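Putative Nitroreductase (Anabaena variabilis ATCC 29413, PDB 3EO7) binds flavin mononucleotide and is probably an oxidoreductase of the nitroreductase family, with two nitroreductase-like regions in a single chain. Local coordinates at residues V113-G117 / D142-L147; R73-L78 / S199-Y205; P317-G321 / L469-L474. All coordinates share one frame. Residues are numbered along the deposited sequence.

Interaction 1. Residues V113-G117 / D142-L147; sequences VVSRG and DVWQSL
In the N-terminal nitroreductase-like half of the chain, the end of a central strand of an antiparallel sheet packs against the first turn of a helix that follows the neighbouring hairpin. Residues 113-115 are extended, Arg116 leaves the strand (phi/psi -71/-24) and Gly117 turns on with positive phi; Ser115 OG accepts from Gly117 N at 3.0 Å, an ST turn, and is also hydrogen-bonded to Leu121 O. Opposite, Asp142 and Val143 lead into the helix starting at Trp144, where Leu147 N bonds to Val143 O at 3.1 Å. The backbones come nearest at Arg116 and Trp144, with CA atoms 5.3 Å apart.

Val114 (chi1 t) points toward the helix: its CG1 lies 3.5 Å from Val143 CG2, 4.0 Å from Trp144 CE3 and 4.1 Å from Leu147 CD2, a small apolar core. Next to this cluster, Trp144 (chi1 t, chi2 -102°) turns one indole face to the fully extended Arg116. Arg116 CD sits 3.5 Å from the centroid of the five-membered ring, a CH-pi contact, and NE is 3.4 Å from Trp144 CD1; the guanidinium goes on to Glu158 and the carbonyl of Thr160, while Trp144 NE1 donates to Leu157 O. Water 1 joins the two backbones, donating to Ser115 O (2.9 Å) and Asp142 OD1 (2.5 Å) and accepting from Val143 N at 2.7 Å.

Interaction 2. Residues R73-L78 / S199-Y205; sequences RLSRLL and SAAITDY
Arg73 lays its guanidinium over one face of the Tyr205 ring, with Arg73 NH2 3.5 Å from Tyr205 CE2, while the edge of the same group is turned to the backbone at a helix end. With chi angles m, t, p and -160°, it forks onto one carbonyl: Arg73 NE and NH2 each donate to Thr203 O at 2.9 Å. Asp239 adds a salt bridge to NH2, and Tyr205 OH is hydrogen-bonded to Trp70.

Residues 73-78 are helical throughout; 199-202 are the last helical residues of their segment, and Thr203 (-107/20) is the first to leave helical angles. Two close backbone approaches set the register, Arg73 to Thr203 at 5.3 Å and Leu77 to Ser199 at 5.0 Å between CA atoms. That closeness suits the small residues: Ser199 (chi1 t) reaches across so that its OG donates to Leu77 O at 2.6 Å. Leu77 (chi1 t, chi2 t) fills the space between these polar ties, its CD1 3.6 Å from Thr203 OG1, 3.9 Å from Tyr205 CD2 and 4.2 Å from Ala200 CB. Farther out, Arg76 CD rests 3.7 Å from Thr203 CG2 and 3.9 Å from Ile202 CG2, its charge continuing to Glu328 on helix 325-333.

Asp204, in the left-handed conformation (58/38), ends the helix: Tyr205 N bonds to Ala200 O at 2.9 Å and Asp204 N to Ala201 O at 3.2 Å. Helix 181-202 thus ends in a Schellman motif with Asp204 as C-prime, packed against helix 66-82 and leading straight into edge strand 205-207.

Interaction 3. Residues P317-G321 / L469-L474; sequences PIYWG and LAAIQL
Two side chains of an irregular loop, Ile318 and Trp320, reach across to the last turn of helix 452-473, whose C-terminal portion runs near the FMN-binding residue Arg334. The backbones stay well apart, 7.8 Å between the CA atoms of Ile318 and Ala470 and 8.1 Å between those of Trp320 and Gln473, so side chains fill the gap. Ile318 (chi1 m, chi2 t) is stretched toward the helix: its CD1 meets Ala470 CB at 3.6 Å and Leu474 CD1 at 4.3 Å, and its CG2 lies 3.7 Å from Gln473 CG. Trp320 (chi1 m, chi2 103°) starts sideways, but swings its six-membered ring inward, bringing CZ3 to 3.5 Å from Gln473 CB and CH2 to 4.1 Å from Ala470 CA. Leu469 O lies at the ring edge, 3.9 Å from Trp320 CH2. Gln473 (chi1 t, chi2 p) points toward the loop and its aliphatic part lies against both Ile318 and Trp320. Gln366 anchors the loop by hydrogen bonds to the backbone of Ile318 and Trp320, and Phe356 meets the Trp320 ring. Facing the helix, then, the contact rests chiefly on apolar packing and shape, while the backbone of Ile318 and Trp320 is held by Gln366.

In the fold
From the N terminus, helix 66-82 supplies the first half of interaction 2, whose partner arrives only after 120 intervening residues, at the end of helix 181-202. Within that long loop lies interaction 1, a much shorter closure of 24 residues that joins the end of strand 109-115 to the start of helix 144-150, after the intervening strands 124-129 and 134-139. The two come within about 4 Å at their nearest atoms without touching. Interaction 3 follows in series, tying the loop before helix 325-333 to helix 452-473 in the second nitroreductase-like region. Helix 181-202 bridges the two halves: Ser199 and its neighbours serve interaction 2, while Asn195 and Leu198 meet Leu469 of interaction 3.

Interaction 1. Residues V113-G117 / D142-L147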
ATOM      1  N   VAL A 113      -6.647  13.811   9.118  1.00 14.67           N
ATOM      2  CA  VAL A 113      -8.077  13.610   9.272  1.00 14.66           C
ATOM      3  C   VAL A 113      -8.755  14.943   8.967  1.00 16.86           C
ATOM      4  O   VAL A 113      -8.359  16.013   9.497  1.00 17.17           O
ATOM      5  CB  VAL A 113      -8.477  13.147  10.687  1.00 16.31           C
ATOM      6  CG1 VAL A 113      -9.995  13.123  10.846  1.00 16.12           C
ATOM      7  CG2 VAL A 113      -7.890  11.760  11.011  1.00 15.60           C
ATOM      8  N   VAL A 114      -9.771  14.873   8.124  1.00 15.24           N
ATOM      9  CA  VAL A 114     -10.590  16.044   7.752  1.00 14.68           C
ATOM     10  C   VAL A 114     -11.953  15.853   8.393  1.00 15.15           C
ATOM     11  O   VAL A 114     -12.568  14.808   8.227  1.00 17.19           O
ATOM     12  CB  VAL A 114     -10.710  16.234   6.241  1.00 17.47           C
ATOM     13  CG1 VAL A 114     -11.611  17.447   5.916  1.00 17.97           C
ATOM     14  CG2 VAL A 114      -9.340  16.417   5.625  1.00 17.96           C
ATOM     15  N   SER A 115     -12.402  16.852   9.151  1.00 15.28           N
ATOM     16  CA  SER A 115     -13.706  16.773   9.806  1.00 16.16           C
ATOM     17  C   SER A 115     -14.734  17.692   9.169  1.00 16.69           C
ATOM     18  O   SER A 115     -14.499  18.888   8.980  1.00 18.04           O
ATOM     19  CB  SER A 115     -13.583  17.118  11.275  1.00 15.85           C
ATOM     20  OG  SER A 115     -14.881  17.141  11.903  1.00 15.64           O
ATOM     21  N   ARG A 116     -15.898  17.140   8.910  1.00 16.66           N
ATOM     22  CA  ARG A 116     -17.030  17.911   8.441  1.00 17.08           C
ATOM     23  C   ARG A 116     -17.583  18.807   9.556  1.00 18.66           C
ATOM     24  O   ARG A 116     -18.300  19.779   9.277  1.00 20.49           O
ATOM     25  CB  ARG A 116     -18.124  16.965   7.978  1.00 16.73           C
ATOM     26  CG  ARG A 116     -19.232  17.648   7.169  1.00 17.25           C
ATOM     27  CD  ARG A 116     -20.045  16.567   6.495  1.00 19.66           C
ATOM     28  NE  ARG A 116     -20.968  17.147   5.518  1.00 20.37           N
ATOM     29  CZ  ARG A 116     -21.686  16.435   4.658  1.00 23.02           C
ATOM     30  NH1 ARG A 116     -21.597  15.127   4.649  1.00 17.88           N
ATOM     31  NH2 ARG A 116     -22.477  17.037   3.785  1.00 24.82           N
ATOM     32  N   GLY A 117     -17.333  18.428  10.815  1.00 19.60           N
ATOM     33  CA  GLY A 117     -17.825  19.163  11.973  1.00 22.99           C
ATOM     34  C   GLY A 117     -18.961  18.377  12.582  1.00 23.90           C
ATOM     35  O   GLY A 117     -20.047  18.308  12.016  1.00 23.05           O
ATOM     36  N   ASP A 142     -14.846  25.338   8.101  0.50 27.93           N
ATOM     37  CA  ASP A 142     -15.573  24.279   7.395  0.50 26.69           C
ATOM     38  C   ASP A 142     -14.999  24.130   6.000  0.50 26.02           C
ATOM     39  O   ASP A 142     -15.253  24.949   5.110  0.50 24.14           O
ATOM     40  CB  ASP A 142     -17.079  24.491   7.322  0.50 29.83           C
ATOM     41  CG  ASP A 142     -17.807  23.197   6.994  0.50 31.66           C
ATOM     42  OD1 ASP A 142     -17.598  22.207   7.731  0.50 33.43           O
ATOM     43  OD2 ASP A 142     -18.585  23.149   6.025  0.50 34.25           O
ATOM     44  N   VAL A 143     -14.285  23.026   5.821  1.00 22.44           N
ATOM     45  CA  VAL A 143     -13.536  22.713   4.613  1.00 21.26           C
ATOM     46  C   VAL A 143     -14.196  21.603   3.788  1.00 16.17           C
ATOM     47  O   VAL A 143     -13.708  21.261   2.705  1.00 18.25           O
ATOM     48  CB  VAL A 143     -12.112  22.226   4.969  1.00 22.00           C
ATOM     49  CG1 VAL A 143     -11.303  23.314   5.734  1.00 23.77           C
ATOM     50  CG2 VAL A 143     -12.158  20.926   5.769  1.00 18.89           C
ATOM     51  N   TRP A 144     -15.317  21.065   4.265  1.00 16.84           N
ATOM     52  CA  TRP A 144     -15.910  19.889   3.613  1.00 16.63           C
ATOM     53  C   TRP A 144     -16.307  20.138   2.157  1.00 17.27           C
ATOM     54  O   TRP A 144     -15.983  19.324   1.271  1.00 16.38           O
ATOM     55  CB  TRP A 144     -17.101  19.353   4.423  1.00 17.47           C
ATOM     56  CG  TRP A 144     -17.405  17.935   4.139  1.00 16.07           C
ATOM     57  CD1 TRP A 144     -18.395  17.455   3.360  1.00 17.05           C
ATOM     58  CD2 TRP A 144     -16.663  16.801   4.591  1.00 16.55           C
ATOM     59  NE1 TRP A 144     -18.362  16.092   3.335  1.00 19.10           N
ATOM     60  CE2 TRP A 144     -17.302  15.662   4.091  1.00 17.14           C
ATOM     61  CE3 TRP A 144     -15.546  16.640   5.409  1.00 17.53           C
ATOM     62  CZ2 TRP A 144     -16.868  14.372   4.380  1.00 19.51           C
ATOM     63  CZ3 TRP A 144     -15.113  15.364   5.690  1.00 16.80           C
ATOM     64  CH2 TRP A 144     -15.765  14.245   5.171  1.00 19.35           C
ATOM     65  N   GLN A 145     -16.990  21.250   1.901  1.00 17.96           N
ATOM     66  CA  GLN A 145     -17.386  21.556   0.540  1.00 18.73           C
ATOM     67  C   GLN A 145     -16.179  21.651  -0.402  1.00 16.00           C
ATOM     68  O   GLN A 145     -16.248  21.171  -1.547  1.00 16.03           O
ATOM     69  CB  GLN A 145     -18.262  22.795   0.460  1.00 19.67           C
ATOM     70  CG  GLN A 145     -18.745  23.022  -0.955  1.00 22.25           C
ATOM     71  CD  GLN A 145     -19.782  24.089  -1.048  1.00 34.90           C
ATOM     72  OE1 GLN A 145     -20.642  24.209  -0.178  1.00 35.81           O
ATOM     73  NE2 GLN A 145     -19.723  24.867  -2.119  1.00 37.14           N
ATOM     74  N   SER A 146     -15.088  22.258   0.066  0.50 17.74           N
ATOM     75  CA  SER A 146     -13.859  22.347  -0.742  0.50 17.66           C
ATOM     76  C   SER A 146     -13.323  20.940  -1.066  0.50 17.91           C
ATOM     77  O   SER A 146     -12.818  20.689  -2.167  0.50 17.23           O
ATOM     78  CB  SER A 146     -12.777  23.212  -0.071  0.50 19.18           C
ATOM     79  OG  SER A 146     -12.327  22.675   1.165  0.50 21.66           O
ATOM     80  N   LEU A 147     -13.428  20.027  -0.106  1.00 17.14           N
ATOM     81  CA  LEU A 147     -12.993  18.653  -0.321  1.00 15.54           C
ATOM     82  C   LEU A 147     -13.918  17.980  -1.333  1.00 15.08           C
ATOM     83  O   LEU A 147     -13.464  17.263  -2.221  1.00 14.60           O
ATOM     84  CB  LEU A 147     -12.929  17.866   0.998  1.00 17.20           C
ATOM     85  CG  LEU A 147     -12.391  16.426   0.838  1.00 17.78           C
ATOM     86  CD1 LEU A 147     -10.984  16.362   0.154  1.00 15.50           C
ATOM     87  CD2 LEU A 147     -12.373  15.783   2.230  1.00 17.27           C
TER
HETATM   88  O   HOH W   1     -15.446  21.008   7.279  1.00 24.37           O

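Interaction 2. Residues R73-L78 / S199-Y205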
ATOM      1  N   ARG A  73     -12.895   4.304  19.032  1.00 14.47           N
ATOM      2  CA  ARG A  73     -12.877   3.794  17.668  1.00 16.15           C
ATOM      3  C   ARG A  73     -11.896   4.579  16.798  1.00 15.07           C
ATOM      4  O   ARG A  73     -11.115   3.978  16.075  1.00 15.94           O
ATOM      5  CB  ARG A  73     -14.289   3.833  17.064  1.00 13.95           C
ATOM      6  CG  ARG A  73     -15.308   2.950  17.776  1.00 18.86           C
ATOM      7  CD  ARG A  73     -16.711   3.306  17.307  1.00 18.81           C
ATOM      8  NE  ARG A  73     -16.890   2.904  15.914  1.00 16.01           N
ATOM      9  CZ  ARG A  73     -17.812   3.384  15.092  1.00 16.61           C
ATOM     10  NH1 ARG A  73     -18.644   4.350  15.489  1.00 19.00           N
ATOM     11  NH2 ARG A  73     -17.875   2.930  13.858  1.00 18.95           N
ATOM     12  N   LEU A  74     -11.918   5.918  16.876  1.00 17.02           N
ATOM     13  CA  LEU A  74     -10.974   6.726  16.066  1.00 17.73           C
ATOM     14  C   LEU A  74      -9.516   6.475  16.502  1.00 16.80           C
ATOM     15  O   LEU A  74      -8.605   6.338  15.684  1.00 16.58           O
ATOM     16  CB  LEU A  74     -11.288   8.241  16.194  1.00 16.96           C
ATOM     17  CG  LEU A  74     -10.356   9.140  15.330  1.00 20.59           C
ATOM     18  CD1 LEU A  74     -10.507   8.805  13.836  1.00 20.63           C
ATOM     19  CD2 LEU A  74     -10.617  10.648  15.639  1.00 22.60           C
ATOM     20  N   SER A  75      -9.308   6.408  17.810  1.00 16.26           N
ATOM     21  CA  SER A  75      -7.969   6.184  18.382  1.00 16.73           C
ATOM     22  C   SER A  75      -7.403   4.846  17.904  1.00 15.62           C
ATOM     23  O   SER A  75      -6.257   4.743  17.437  1.00 15.21           O
ATOM     24  CB  SER A  75      -8.050   6.238  19.912  1.00 17.90           C
ATOM     25  OG  SER A  75      -6.796   5.958  20.510  1.00 16.51           O
ATOM     26  N   ARG A  76      -8.218   3.814  18.001  1.00 14.55           N
ATOM     27  CA  ARG A  76      -7.812   2.479  17.563  1.00 19.08           C
ATOM     28  C   ARG A  76      -7.606   2.373  16.058  1.00 17.37           C
ATOM     29  O   ARG A  76      -6.641   1.730  15.598  1.00 16.31           O
ATOM     30  CB  ARG A  76      -8.833   1.445  18.061  1.00 19.55           C
ATOM     31  CG  ARG A  76      -8.504  -0.023  17.788  1.00 30.31           C
ATOM     32  CD  ARG A  76      -9.638  -0.947  18.281  1.00 33.68           C
ATOM     33  NE  ARG A  76     -10.003  -0.643  19.663  1.00 44.33           N
ATOM     34  CZ  ARG A  76      -9.438  -1.183  20.743  1.00 52.27           C
ATOM     35  NH1 ARG A  76      -8.462  -2.091  20.627  1.00 45.42           N
ATOM     36  NH2 ARG A  76      -9.863  -0.809  21.960  1.00 51.55           N
ATOM     37  N   LEU A  77      -8.497   2.998  15.275  1.00 16.19           N
ATOM     38  CA  LEU A  77      -8.375   2.996  13.834  1.00 16.65           C
ATOM     39  C   LEU A  77      -7.025   3.594  13.425  1.00 16.53           C
ATOM     40  O   LEU A  77      -6.269   2.997  12.652  1.00 17.07           O
ATOM     41  CB  LEU A  77      -9.549   3.758  13.184  1.00 16.91           C
ATOM     42  CG  LEU A  77      -9.655   3.683  11.652  1.00 21.04           C
ATOM     43  CD1 LEU A  77     -11.117   3.959  11.210  1.00 21.69           C
ATOM     44  CD2 LEU A  77      -8.668   4.648  10.999  1.00 20.19           C
ATOM     45  N   LEU A  78      -6.673   4.717  14.034  1.00 15.64           N
ATOM     46  CA  LEU A  78      -5.432   5.397  13.664  1.00 15.63           C
ATOM     47  C   LEU A  78      -4.217   4.627  14.150  1.00 14.79           C
ATOM     48  O   LEU A  78      -3.231   4.460  13.412  1.00 16.71           O
ATOM     49  CB  LEU A  78      -5.435   6.824  14.148  1.00 16.27           C
ATOM     50  CG  LEU A  78      -6.375   7.818  13.429  1.00 18.72           C
ATOM     51  CD1 LEU A  78      -6.528   9.122  14.237  1.00 18.16           C
ATOM     52  CD2 LEU A  78      -5.829   8.065  12.020  1.00 18.40           C
ATOM     53  N   SER A 199      -8.062  -1.973   9.885  0.50 16.20           N
ATOM     54  CA  SER A 199      -8.265  -1.200  11.115  0.50 16.65           C
ATOM     55  C   SER A 199      -9.705  -0.664  11.181  0.50 17.13           C
ATOM     56  O   SER A 199     -10.323  -0.628  12.233  0.50 16.82           O
ATOM     57  CB  SER A 199      -7.285  -0.020  11.130  0.50 16.16           C
ATOM     58  OG  SER A 199      -7.280   0.605  12.394  0.50 18.57           O
ATOM     59  N   ALA A 200     -10.210  -0.227  10.031  1.00 17.34           N
ATOM     60  CA  ALA A 200     -11.586   0.264   9.904  1.00 16.41           C
ATOM     61  C   ALA A 200     -12.545  -0.873  10.209  1.00 16.94           C
ATOM     62  O   ALA A 200     -13.462  -0.690  11.020  1.00 16.85           O
ATOM     63  CB  ALA A 200     -11.807   0.827   8.519  1.00 16.13           C
ATOM     64  N   ALA A 201     -12.330  -2.060   9.623  1.00 15.18           N
ATOM     65  CA  ALA A 201     -13.215  -3.190   9.901  1.00 17.72           C
ATOM     66  C   ALA A 201     -13.319  -3.447  11.403  1.00 17.62           C
ATOM     67  O   ALA A 201     -14.422  -3.663  11.941  1.00 17.07           O
ATOM     68  CB  ALA A 201     -12.750  -4.469   9.161  1.00 17.23           C
ATOM     69  N   ILE A 202     -12.168  -3.409  12.063  1.00 16.78           N
ATOM     70  CA  ILE A 202     -12.056  -3.661  13.514  1.00 16.67           C
ATOM     71  C   ILE A 202     -12.907  -2.674  14.308  1.00 18.50           C
ATOM     72  O   ILE A 202     -13.498  -3.043  15.327  1.00 17.80           O
ATOM     73  CB  ILE A 202     -10.561  -3.622  13.991  1.00 17.06           C
ATOM     74  CG1 ILE A 202      -9.786  -4.840  13.445  1.00 17.67           C
ATOM     75  CG2 ILE A 202     -10.446  -3.601  15.536  1.00 17.66           C
ATOM     76  CD1 ILE A 202      -8.256  -4.690  13.502  1.00 15.46           C
ATOM     77  N   THR A 203     -13.013  -1.447  13.806  1.00 15.86           N
ATOM     78  CA  THR A 203     -13.717  -0.353  14.463  1.00 13.79           C
ATOM     79  C   THR A 203     -15.075   0.029  13.809  1.00 13.28           C
ATOM     80  O   THR A 203     -15.609   1.109  14.047  1.00 15.66           O
ATOM     81  CB  THR A 203     -12.805   0.870  14.593  1.00 15.69           C
ATOM     82  OG1 THR A 203     -12.320   1.242  13.314  1.00 15.49           O
ATOM     83  CG2 THR A 203     -11.606   0.577  15.548  1.00 16.20           C
ATOM     84  N   ASP A 204     -15.641  -0.888  13.040  1.00 14.76           N
ATOM     85  CA  ASP A 204     -16.942  -0.694  12.385  1.00 16.28           C
ATOM     86  C   ASP A 204     -17.024   0.519  11.463  1.00 15.44           C
ATOM     87  O   ASP A 204     -18.034   1.221  11.416  1.00 14.91           O
ATOM     88  CB  ASP A 204     -18.079  -0.694  13.411  1.00 15.46           C
ATOM     89  CG  ASP A 204     -18.193  -1.993  14.131  1.00 22.03           C
ATOM     90  OD1 ASP A 204     -18.264  -3.040  13.469  1.00 23.20           O
ATOM     91  OD2 ASP A 204     -18.222  -1.951  15.361  1.00 21.74           O
ATOM     92  N   TYR A 205     -15.926   0.749  10.763  1.00 16.25           N
ATOM     93  CA  TYR A 205     -15.817   1.791   9.736  1.00 14.34           C
ATOM     94  C   TYR A 205     -15.514   1.104   8.414  1.00 15.63           C
ATOM     95  O   TYR A 205     -15.044  -0.050   8.385  1.00 17.09           O
ATOM     96  CB  TYR A 205     -14.685   2.771  10.045  1.00 14.99           C
ATOM     97  CG  TYR A 205     -15.110   3.951  10.874  1.00 15.66           C
ATOM     98  CD1 TYR A 205     -15.746   5.020  10.266  1.00 17.04           C
ATOM     99  CD2 TYR A 205     -14.907   4.000  12.234  1.00 18.94           C
ATOM    100  CE1 TYR A 205     -16.160   6.109  10.975  1.00 18.43           C
ATOM    101  CE2 TYR A 205     -15.321   5.120  12.968  1.00 17.45           C
ATOM    102  CZ  TYR A 205     -15.943   6.162  12.315  1.00 22.51           C
ATOM    103  OH  TYR A 205     -16.389   7.291  12.965  1.00 21.22           O
TER

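Interaction 3. Residues P317-G321 / L469-L474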
ATOM      1  N   PRO A 317     -10.506 -20.609   5.423  1.00 20.44           N
ATOM      2  CA  PRO A 317     -10.047 -19.243   5.762  1.00 18.42           C
ATOM      3  C   PRO A 317      -9.175 -19.181   6.995  1.00 18.93           C
ATOM      4  O   PRO A 317      -9.270 -20.054   7.866  1.00 18.59           O
ATOM      5  CB  PRO A 317     -11.352 -18.497   6.050  1.00 20.86           C
ATOM      6  CG  PRO A 317     -12.256 -19.548   6.596  1.00 22.61           C
ATOM      7  CD  PRO A 317     -11.889 -20.856   5.875  1.00 20.41           C
ATOM      8  N   ILE A 318      -8.337 -18.159   7.075  1.00 18.81           N
ATOM      9  CA  ILE A 318      -7.553 -17.886   8.273  1.00 18.07           C
ATOM     10  C   ILE A 318      -8.541 -17.427   9.340  1.00 17.12           C
ATOM     11  O   ILE A 318      -9.397 -16.581   9.074  1.00 18.28           O
ATOM     12  CB  ILE A 318      -6.510 -16.761   8.027  1.00 18.79           C
ATOM     13  CG1 ILE A 318      -5.433 -17.229   7.048  1.00 18.48           C
ATOM     14  CG2 ILE A 318      -5.851 -16.321   9.320  1.00 16.52           C
ATOM     15  CD1 ILE A 318      -4.399 -16.168   6.676  1.00 17.04           C
ATOM     16  N   TYR A 319      -8.424 -17.985  10.542  1.00 18.13           N
ATOM     17  CA  TYR A 319      -9.280 -17.599  11.673  1.00 18.26           C
ATOM     18  C   TYR A 319      -8.578 -16.486  12.422  1.00 18.49           C
ATOM     19  O   TYR A 319      -7.459 -16.671  12.894  1.00 19.41           O
ATOM     20  CB  TYR A 319      -9.556 -18.774  12.592  1.00 20.64           C
ATOM     21  CG  TYR A 319     -10.385 -18.370  13.795  1.00 19.89           C
ATOM     22  CD1 TYR A 319     -11.641 -17.785  13.632  1.00 21.85           C
ATOM     23  CD2 TYR A 319      -9.913 -18.579  15.080  1.00 25.57           C
ATOM     24  CE1 TYR A 319     -12.414 -17.425  14.744  1.00 25.62           C
ATOM     25  CE2 TYR A 319     -10.673 -18.236  16.180  1.00 24.80           C
ATOM     26  CZ  TYR A 319     -11.907 -17.659  16.014  1.00 24.04           C
ATOM     27  OH  TYR A 319     -12.620 -17.333  17.154  1.00 24.76           O
ATOM     28  N   TRP A 320      -9.236 -15.328  12.494  1.00 18.56           N
ATOM     29  CA  TRP A 320      -8.651 -14.143  13.131  1.00 17.91           C
ATOM     30  C   TRP A 320      -9.037 -13.903  14.590  1.00 19.94           C
ATOM     31  O   TRP A 320      -8.768 -12.826  15.115  1.00 18.73           O
ATOM     32  CB  TRP A 320      -8.981 -12.907  12.302  1.00 17.44           C
ATOM     33  CG  TRP A 320      -8.322 -12.916  10.948  1.00 18.85           C
ATOM     34  CD1 TRP A 320      -8.900 -13.197   9.741  1.00 18.96           C
ATOM     35  CD2 TRP A 320      -6.955 -12.635  10.690  1.00 14.34           C
ATOM     36  NE1 TRP A 320      -7.963 -13.081   8.727  1.00 18.43           N
ATOM     37  CE2 TRP A 320      -6.759 -12.737   9.288  1.00 14.68           C
ATOM     38  CE3 TRP A 320      -5.868 -12.266  11.499  1.00 17.14           C
ATOM     39  CZ2 TRP A 320      -5.522 -12.521   8.699  1.00 15.92           C
ATOM     40  CZ3 TRP A 320      -4.638 -12.019  10.894  1.00 17.80           C
ATOM     41  CH2 TRP A 320      -4.488 -12.130   9.507  1.00 16.95           C
ATOM     42  N   GLY A 321      -9.628 -14.907  15.250  1.00 20.24           N
ATOM     43  CA  GLY A 321     -10.018 -14.802  16.650  1.00 22.20           C
ATOM     44  C   GLY A 321     -11.361 -14.148  16.845  1.00 21.77           C
ATOM     45  O   GLY A 321     -11.924 -13.523  15.933  1.00 21.22           O
ATOM     46  N   LEU A 469       0.420  -9.473   6.841  1.00 15.75           N
ATOM     47  CA  LEU A 469      -0.387  -9.742   8.037  1.00 15.40           C
ATOM     48  C   LEU A 469      -0.757 -11.221   8.109  1.00 16.32           C
ATOM     49  O   LEU A 469      -0.603 -11.859   9.171  1.00 15.90           O
ATOM     50  CB  LEU A 469      -1.607  -8.832   8.061  1.00 16.48           C
ATOM     51  CG  LEU A 469      -1.314  -7.346   8.344  1.00 15.43           C
ATOM     52  CD1 LEU A 469      -2.588  -6.483   8.137  1.00 15.25           C
ATOM     53  CD2 LEU A 469      -0.699  -7.157   9.740  1.00 15.32           C
ATOM     54  N   ALA A 470      -1.182 -11.789   6.994  1.00 16.10           N
ATOM     55  CA  ALA A 470      -1.496 -13.219   6.968  1.00 15.58           C
ATOM     56  C   ALA A 470      -0.280 -14.075   7.345  1.00 14.65           C
ATOM     57  O   ALA A 470      -0.412 -15.043   8.103  1.00 17.57           O
ATOM     58  CB  ALA A 470      -2.088 -13.651   5.616  1.00 14.99           C
ATOM     59  N   ALA A 471       0.887 -13.726   6.823  1.00 15.70           N
ATOM     60  CA  ALA A 471       2.111 -14.471   7.097  1.00 16.23           C
ATOM     61  C   ALA A 471       2.388 -14.447   8.581  1.00 16.65           C
ATOM     62  O   ALA A 471       2.625 -15.478   9.187  1.00 16.36           O
ATOM     63  CB  ALA A 471       3.326 -13.876   6.305  1.00 14.64           C
ATOM     64  N   ILE A 472       2.377 -13.257   9.175  1.00 16.53           N
ATOM     65  CA  ILE A 472       2.640 -13.114  10.605  1.00 16.08           C
ATOM     66  C   ILE A 472       1.613 -13.862  11.451  1.00 16.04           C
ATOM     67  O   ILE A 472       1.988 -14.532  12.411  1.00 15.88           O
ATOM     68  CB  ILE A 472       2.719 -11.626  11.019  1.00 17.82           C
ATOM     69  CG1 ILE A 472       3.896 -10.927  10.304  1.00 17.70           C
ATOM     70  CG2 ILE A 472       2.749 -11.498  12.581  1.00 15.57           C
ATOM     71  CD1 ILE A 472       5.281 -11.572  10.510  1.00 17.41           C
ATOM     72  N   GLN A 473       0.330 -13.796  11.087  1.00 15.34           N
ATOM     73  CA  GLN A 473      -0.702 -14.554  11.783  1.00 15.90           C
ATOM     74  C   GLN A 473      -0.428 -16.050  11.797  1.00 17.94           C
ATOM     75  O   GLN A 473      -0.712 -16.714  12.782  1.00 16.67           O
ATOM     76  CB  GLN A 473      -2.054 -14.300  11.148  1.00 15.16           C
ATOM     77  CG  GLN A 473      -3.244 -15.120  11.692  1.00 16.33           C
ATOM     78  CD  GLN A 473      -3.539 -14.903  13.160  1.00 21.49           C
ATOM     79  OE1 GLN A 473      -3.184 -13.876  13.739  1.00 19.87           O
ATOM     80  NE2 GLN A 473      -4.230 -15.879  13.775  1.00 19.49           N
ATOM     81  N   LEU A 474       0.127 -16.558  10.700  1.00 17.33           N
ATOM     82  CA  LEU A 474       0.490 -17.968  10.547  1.00 16.92           C
ATOM     83  C   LEU A 474       1.903 -18.322  11.044  1.00 18.70           C
ATOM     84  O   LEU A 474       2.383 -19.417  10.753  1.00 18.21           O
ATOM     85  CB  LEU A 474       0.314 -18.396   9.087  1.00 18.42           C
ATOM     86  CG  LEU A 474      -1.122 -18.305   8.523  1.00 21.25           C
ATOM     87  CD1 LEU A 474      -1.171 -18.918   7.136  1.00 25.04           C
ATOM     88  CD2 LEU A 474      -2.135 -18.969   9.414  1.00 28.22           C
TER